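Local coordinates for trehalose-6-phosphate phosphatase (Cryptococcus neoformans, PDB 5DX9), which is a trehalose-phosphatase-family member of the HAD superfamily, built from a core domain with a central mixed sheet and a smaller cap domain, at residues I102-V116 with V183-R196. Sequence-based numbering, arbitrary orientation.
Sequences INMTEALDMSWMSEV and VRPLAVNKGEIVRR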
loop_
_atom_site.group_PDB
_atom_site.type_symbol
_atom_site.label_atom_id
_atom_site.label_comp_id
_atom_site.label_asym_id
_atom_site.label_seq_id
_atom_site.Cartn_x
_atom_site.Cartn_y
_atom_site.Cartn_z
ATOM N N ILE A 102 0.794 -15.130 -3.291
ATOM C CA ILE A 102 0.197 -15.268 -4.614
ATOM C C ILE A 102 0.854 -14.298 -5.594
ATOM O O ILE A 102 0.756 -13.084 -5.425
ATOM C CB ILE A 102 -1.321 -14.995 -4.582
ATOM C CG1 ILE A 102 -2.016 -15.927 -3.587
ATOM C CG2 ILE A 102 -1.919 -15.128 -5.975
ATOM C CD1 ILE A 102 -3.499 -15.659 -3.431
ATOM N N ASN A 103 1.525 -14.826 -6.613
ATOM C CA ASN A 103 2.149 -13.968 -7.616
ATOM C C ASN A 103 1.108 -13.375 -8.560
ATOM O O ASN A 103 0.539 -14.074 -9.396
ATOM C CB ASN A 103 3.201 -14.735 -8.417
ATOM C CG ASN A 103 4.051 -13.822 -9.293
ATOM O OD1 ASN A 103 3.637 -12.719 -9.658
ATOM N ND2 ASN A 103 5.251 -14.282 -9.632
HETATM N N MSE A 104 0.881 -12.074 -8.421
HETATM C CA MSE A 104 -0.106 -11.364 -9.223
HETATM C C MSE A 104 0.425 -11.053 -10.624
HETATM O O MSE A 104 -0.292 -10.500 -11.462
HETATM C CB MSE A 104 -0.513 -10.067 -8.517
HETATM C CG MSE A 104 -2.006 -9.781 -8.497
HETATM SE SE MSE A 104 -3.010 -11.106 -7.482
HETATM C CE MSE A 104 -1.672 -11.525 -6.129
ATOM N N THR A 105 1.677 -11.420 -10.878
ATOM C CA THR A 105 2.368 -10.999 -12.095
ATOM C C THR A 105 2.628 -12.123 -13.098
ATOM O O THR A 105 3.188 -11.880 -14.167
ATOM C CB THR A 105 3.723 -10.350 -11.756
ATOM O OG1 THR A 105 4.608 -11.343 -11.223
ATOM C CG2 THR A 105 3.541 -9.233 -10.735
ATOM N N GLU A 106 2.221 -13.344 -12.757
ATOM C CA GLU A 106 2.497 -14.510 -13.595
ATOM C C GLU A 106 2.093 -14.313 -15.054
ATOM O O GLU A 106 2.803 -14.744 -15.963
ATOM C CB GLU A 106 1.790 -15.745 -13.034
ATOM C CG GLU A 106 2.614 -16.536 -12.033
ATOM C CD GLU A 106 2.929 -17.940 -12.520
ATOM O OE1 GLU A 106 2.603 -18.255 -13.685
ATOM O OE2 GLU A 106 3.499 -18.728 -11.734
ATOM N N ALA A 107 0.962 -13.650 -15.272
ATOM C CA ALA A 107 0.432 -13.464 -16.620
ATOM C C ALA A 107 0.964 -12.200 -17.294
ATOM O O ALA A 107 0.495 -11.816 -18.367
ATOM C CB ALA A 107 -1.091 -13.433 -16.579
ATOM N N LEU A 108 1.944 -11.557 -16.669
ATOM C CA LEU A 108 2.470 -10.297 -17.184
ATOM C C LEU A 108 3.848 -10.466 -17.825
ATOM O O LEU A 108 4.610 -11.364 -17.464
ATOM C CB LEU A 108 2.539 -9.256 -16.065
ATOM C CG LEU A 108 1.221 -8.962 -15.346
ATOM C CD1 LEU A 108 1.448 -8.032 -14.164
ATOM C CD2 LEU A 108 0.211 -8.370 -16.313
ATOM N N ASP A 109 4.155 -9.591 -18.778
ATOM C CA ASP A 109 5.447 -9.589 -19.454
ATOM C C ASP A 109 6.505 -8.935 -18.568
ATOM O O ASP A 109 6.460 -7.730 -18.320
ATOM C CB ASP A 109 5.339 -8.862 -20.799
ATOM C CG ASP A 109 6.678 -8.726 -21.505
ATOM O OD1 ASP A 109 7.561 -9.584 -21.287
ATOM O OD2 ASP A 109 6.842 -7.759 -22.281
HETATM N N MSE A 110 7.457 -9.734 -18.095
HETATM C CA MSE A 110 8.445 -9.254 -17.133
HETATM C C MSE A 110 9.851 -9.155 -17.722
HETATM O O MSE A 110 10.836 -9.049 -16.986
HETATM C CB MSE A 110 8.462 -10.166 -15.902
HETATM C CG MSE A 110 7.112 -10.298 -15.206
HETATM SE SE MSE A 110 6.552 -8.655 -14.301
HETATM C CE MSE A 110 7.897 -8.631 -12.887
ATOM N N SER A 111 9.944 -9.177 -19.047
ATOM C CA SER A 111 11.245 -9.170 -19.717
ATOM C C SER A 111 11.988 -7.843 -19.546
ATOM O O SER A 111 13.156 -7.722 -19.926
ATOM C CB SER A 111 11.073 -9.482 -21.204
ATOM O OG SER A 111 10.170 -8.578 -21.813
ATOM N N TRP A 112 11.312 -6.858 -18.962
ATOM C CA TRP A 112 11.879 -5.525 -18.793
ATOM C C TRP A 112 12.884 -5.439 -17.642
ATOM O O TRP A 112 13.631 -4.466 -17.536
ATOM C CB TRP A 112 10.757 -4.502 -18.569
ATOM C CG TRP A 112 9.866 -4.820 -17.385
ATOM C CD1 TRP A 112 8.643 -5.435 -17.417
ATOM C CD2 TRP A 112 10.133 -4.539 -16.003
ATOM N NE1 TRP A 112 8.137 -5.554 -16.144
ATOM C CE2 TRP A 112 9.030 -5.010 -15.258
ATOM C CE3 TRP A 112 11.197 -3.934 -15.322
ATOM C CZ2 TRP A 112 8.962 -4.898 -13.869
ATOM C CZ3 TRP A 112 11.127 -3.825 -13.940
ATOM C CH2 TRP A 112 10.014 -4.303 -13.230
HETATM N N MSE A 113 12.902 -6.448 -16.777
HETATM C CA MSE A 113 13.703 -6.377 -15.558
HETATM C C MSE A 113 15.202 -6.263 -15.824
HETATM O O MSE A 113 15.887 -5.459 -15.185
HETATM C CB MSE A 113 13.427 -7.589 -14.673
HETATM C CG MSE A 113 11.979 -7.678 -14.225
HETATM SE SE MSE A 113 11.778 -8.418 -12.434
HETATM C CE MSE A 113 12.614 -6.982 -11.424
ATOM N N SER A 114 15.708 -7.061 -16.762
ATOM C CA SER A 114 17.126 -7.016 -17.112
ATOM C C SER A 114 17.516 -5.630 -17.595
ATOM O O SER A 114 18.540 -5.082 -17.189
ATOM C CB SER A 114 17.455 -8.051 -18.189
ATOM O OG SER A 114 17.143 -9.359 -17.747
ATOM N N GLU A 115 16.683 -5.070 -18.467
ATOM C CA GLU A 115 16.934 -3.757 -19.046
ATOM C C GLU A 115 17.011 -2.688 -17.964
ATOM O O GLU A 115 17.891 -1.827 -17.991
ATOM C CB GLU A 115 15.841 -3.405 -20.061
ATOM C CG GLU A 115 15.688 -4.423 -21.184
ATOM C CD GLU A 115 14.474 -4.161 -22.060
ATOM O OE1 GLU A 115 13.420 -3.755 -21.525
ATOM O OE2 GLU A 115 14.573 -4.364 -23.288
ATOM N N VAL A 116 16.087 -2.752 -17.010
ATOM C CA VAL A 116 16.054 -1.788 -15.919
ATOM C C VAL A 116 17.228 -1.984 -14.970
ATOM O O VAL A 116 17.833 -1.011 -14.519
ATOM C CB VAL A 116 14.738 -1.878 -15.126
ATOM C CG1 VAL A 116 14.882 -1.202 -13.765
ATOM C CG2 VAL A 116 13.604 -1.253 -15.927
ATOM N N VAL A 183 10.891 0.819 -10.615
ATOM C CA VAL A 183 10.138 0.387 -11.783
ATOM C C VAL A 183 9.322 -0.830 -11.400
ATOM O O VAL A 183 9.850 -1.777 -10.819
ATOM C CB VAL A 183 11.050 0.052 -12.976
ATOM C CG1 VAL A 183 10.210 -0.325 -14.188
ATOM C CG2 VAL A 183 11.959 1.227 -13.297
ATOM N N ARG A 184 8.030 -0.790 -11.705
ATOM C CA ARG A 184 7.127 -1.893 -11.393
ATOM C C ARG A 184 6.340 -2.282 -12.626
ATOM O O ARG A 184 6.313 -1.541 -13.605
ATOM C CB ARG A 184 6.159 -1.517 -10.269
ATOM C CG ARG A 184 5.129 -0.464 -10.668
ATOM C CD ARG A 184 3.900 -0.519 -9.772
ATOM N NE ARG A 184 3.133 0.721 -9.826
ATOM C CZ ARG A 184 2.262 1.031 -10.783
ATOM N NH1 ARG A 184 2.036 0.194 -11.789
ATOM N NH2 ARG A 184 1.618 2.189 -10.735
ATOM N N PRO A 185 5.691 -3.452 -12.580
ATOM C CA PRO A 185 4.784 -3.837 -13.659
ATOM C C PRO A 185 3.653 -2.826 -13.757
ATOM O O PRO A 185 3.151 -2.371 -12.727
ATOM C CB PRO A 185 4.274 -5.214 -13.223
ATOM C CG PRO A 185 5.287 -5.709 -12.241
ATOM C CD PRO A 185 5.776 -4.481 -11.533
ATOM N N LEU A 186 3.271 -2.473 -14.978
ATOM C CA LEU A 186 2.262 -1.446 -15.196
ATOM C C LEU A 186 0.898 -1.846 -14.651
ATOM O O LEU A 186 0.136 -0.995 -14.196
ATOM C CB LEU A 186 2.141 -1.127 -16.688
ATOM C CG LEU A 186 1.026 -0.146 -17.059
ATOM C CD1 LEU A 186 1.303 1.232 -16.467
ATOM C CD2 LEU A 186 0.847 -0.068 -18.572
ATOM N N ALA A 187 0.601 -3.141 -14.689
ATOM C CA ALA A 187 -0.756 -3.623 -14.441
ATOM C C ALA A 187 -1.059 -3.887 -12.966
ATOM O O ALA A 187 -2.164 -4.304 -12.623
ATOM C CB ALA A 187 -1.012 -4.883 -15.259
ATOM N N VAL A 188 -0.087 -3.646 -12.092
ATOM C CA VAL A 188 -0.324 -3.803 -10.662
ATOM C C VAL A 188 -0.092 -2.500 -9.909
ATOM O O VAL A 188 0.742 -1.681 -10.297
ATOM C CB VAL A 188 0.576 -4.890 -10.048
ATOM C CG1 VAL A 188 0.404 -6.204 -10.796
ATOM C CG2 VAL A 188 2.034 -4.439 -10.046
ATOM N N ASN A 189 -0.853 -2.311 -8.837
ATOM C CA ASN A 189 -0.629 -1.206 -7.916
ATOM C C ASN A 189 -1.323 -1.481 -6.593
ATOM O O ASN A 189 -2.110 -2.423 -6.473
ATOM C CB ASN A 189 -1.108 0.125 -8.510
ATOM C CG ASN A 189 -2.574 0.106 -8.903
ATOM O OD1 ASN A 189 -3.459 0.164 -8.048
ATOM N ND2 ASN A 189 -2.838 0.048 -10.203
ATOM N N LYS A 190 -1.020 -0.663 -5.593
ATOM C CA LYS A 190 -1.593 -0.847 -4.270
ATOM C C LYS A 190 -3.108 -0.676 -4.283
ATOM O O LYS A 190 -3.807 -1.209 -3.421
ATOM C CB LYS A 190 -0.965 0.134 -3.285
ATOM C CG LYS A 190 0.526 -0.056 -3.081
ATOM C CD LYS A 190 1.086 1.118 -2.311
ATOM C CE LYS A 190 2.548 0.921 -1.970
ATOM N NZ LYS A 190 3.171 2.163 -1.422
ATOM N N GLY A 191 -3.607 0.068 -5.265
ATOM C CA GLY A 191 -5.032 0.308 -5.394
ATOM C C GLY A 191 -5.810 -0.947 -5.746
ATOM O O GLY A 191 -6.900 -1.179 -5.222
ATOM N N GLU A 192 -5.252 -1.759 -6.638
ATOM C CA GLU A 192 -5.919 -2.983 -7.064
ATOM C C GLU A 192 -6.013 -3.981 -5.919
ATOM O O GLU A 192 -6.958 -4.763 -5.845
ATOM C CB GLU A 192 -5.190 -3.611 -8.255
ATOM C CG GLU A 192 -5.382 -2.854 -9.556
ATOM C CD GLU A 192 -6.838 -2.787 -9.967
ATOM O OE1 GLU A 192 -7.627 -3.643 -9.509
ATOM O OE2 GLU A 192 -7.197 -1.876 -10.743
ATOM N N ILE A 193 -5.027 -3.952 -5.032
ATOM C CA ILE A 193 -5.026 -4.829 -3.869
ATOM C C ILE A 193 -6.165 -4.459 -2.927
ATOM O O ILE A 193 -6.884 -5.325 -2.431
ATOM C CB ILE A 193 -3.695 -4.760 -3.107
ATOM C CG1 ILE A 193 -2.542 -5.211 -4.011
ATOM C CG2 ILE A 193 -3.760 -5.598 -1.843
ATOM C CD1 ILE A 193 -2.740 -6.581 -4.627
ATOM N N VAL A 194 -6.317 -3.159 -2.689
ATOM C CA VAL A 194 -7.390 -2.649 -1.849
ATOM C C VAL A 194 -8.748 -3.085 -2.383
ATOM O O VAL A 194 -9.641 -3.440 -1.618
ATOM C CB VAL A 194 -7.351 -1.113 -1.760
ATOM C CG1 VAL A 194 -8.580 -0.590 -1.027
ATOM C CG2 VAL A 194 -6.062 -0.648 -1.087
ATOM N N ARG A 195 -8.888 -3.063 -3.704
ATOM C CA ARG A 195 -10.147 -3.423 -4.344
ATOM C C ARG A 195 -10.402 -4.920 -4.242
ATOM O O ARG A 195 -11.527 -5.349 -3.989
ATOM C CB ARG A 195 -10.147 -2.975 -5.804
ATOM C CG ARG A 195 -9.926 -1.482 -5.960
ATOM C CD ARG A 195 -10.864 -0.887 -6.984
ATOM N NE ARG A 195 -10.388 -1.087 -8.348
ATOM C CZ ARG A 195 -9.527 -0.278 -8.957
ATOM N NH1 ARG A 195 -9.041 0.778 -8.316
ATOM N NH2 ARG A 195 -9.146 -0.527 -10.204
ATOM N N ARG A 196 -9.352 -5.710 -4.443
ATOM C CA ARG A 196 -9.425 -7.146 -4.209
ATOM C C ARG A 196 -9.918 -7.428 -2.794
ATOM O O ARG A 196 -10.797 -8.263 -2.586
ATOM C CB ARG A 196 -8.062 -7.799 -4.428
ATOM C CG ARG A 196 -7.977 -9.230 -3.919
ATOM C CD ARG A 196 -6.538 -9.623 -3.639
ATOM N NE ARG A 196 -6.442 -10.948 -3.035
ATOM C CZ ARG A 196 -6.179 -12.056 -3.716
ATOM N NH1 ARG A 196 -5.977 -11.998 -5.026
ATOM N NH2 ARG A 196 -6.111 -13.222 -3.087
#
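Segments 102-116 and 183-196 run in opposite directions, helix 112-116 passing strand 183-185 nearly antiparallel at 10.0 Å between axes, with V116 facing V183 at one end and M104 facing V188 further along. No hydrogen bond joins them; side-chain packing does the work. V116 and V183 meet tip to tip, CG1 of V116 lying 3.8 Å from CG2 of V183. The W112 indole slides past V183, its CZ3 3.6 Å from V183 CG1; chi1 of 57° sets CG between the backbone N and the carbonyl carbon, and from there the six-membered ring continues obliquely along the backbone to P185 N. Three ring carbons of P185 are each met by a different residue: W112 CZ2 approaches CD, the selenium of selenomethionine M110 sits 3.8 Å from CG, and L108 CD1 reaches CB. The other L108 branch, CD2, lies 3.8 Å from A187 CB.

In this HAD phosphatase, the contact follows the chain from the four-stranded cap sheet, through the type I turn P185-V188, back to the core. There the side chain of N189 caps helix 190-200, its OD1 accepting from E192 N at 3.0 Å, and K190, next in line, salt-bridges the bound G6P and D216. Further down that helix, R196 extends toward edge strand 102-103 and the residue after it: NH2 lies 3.6 Å from I102 CD1 and NH1 4.0 Å from M104 SE, while its NE pairs with E200.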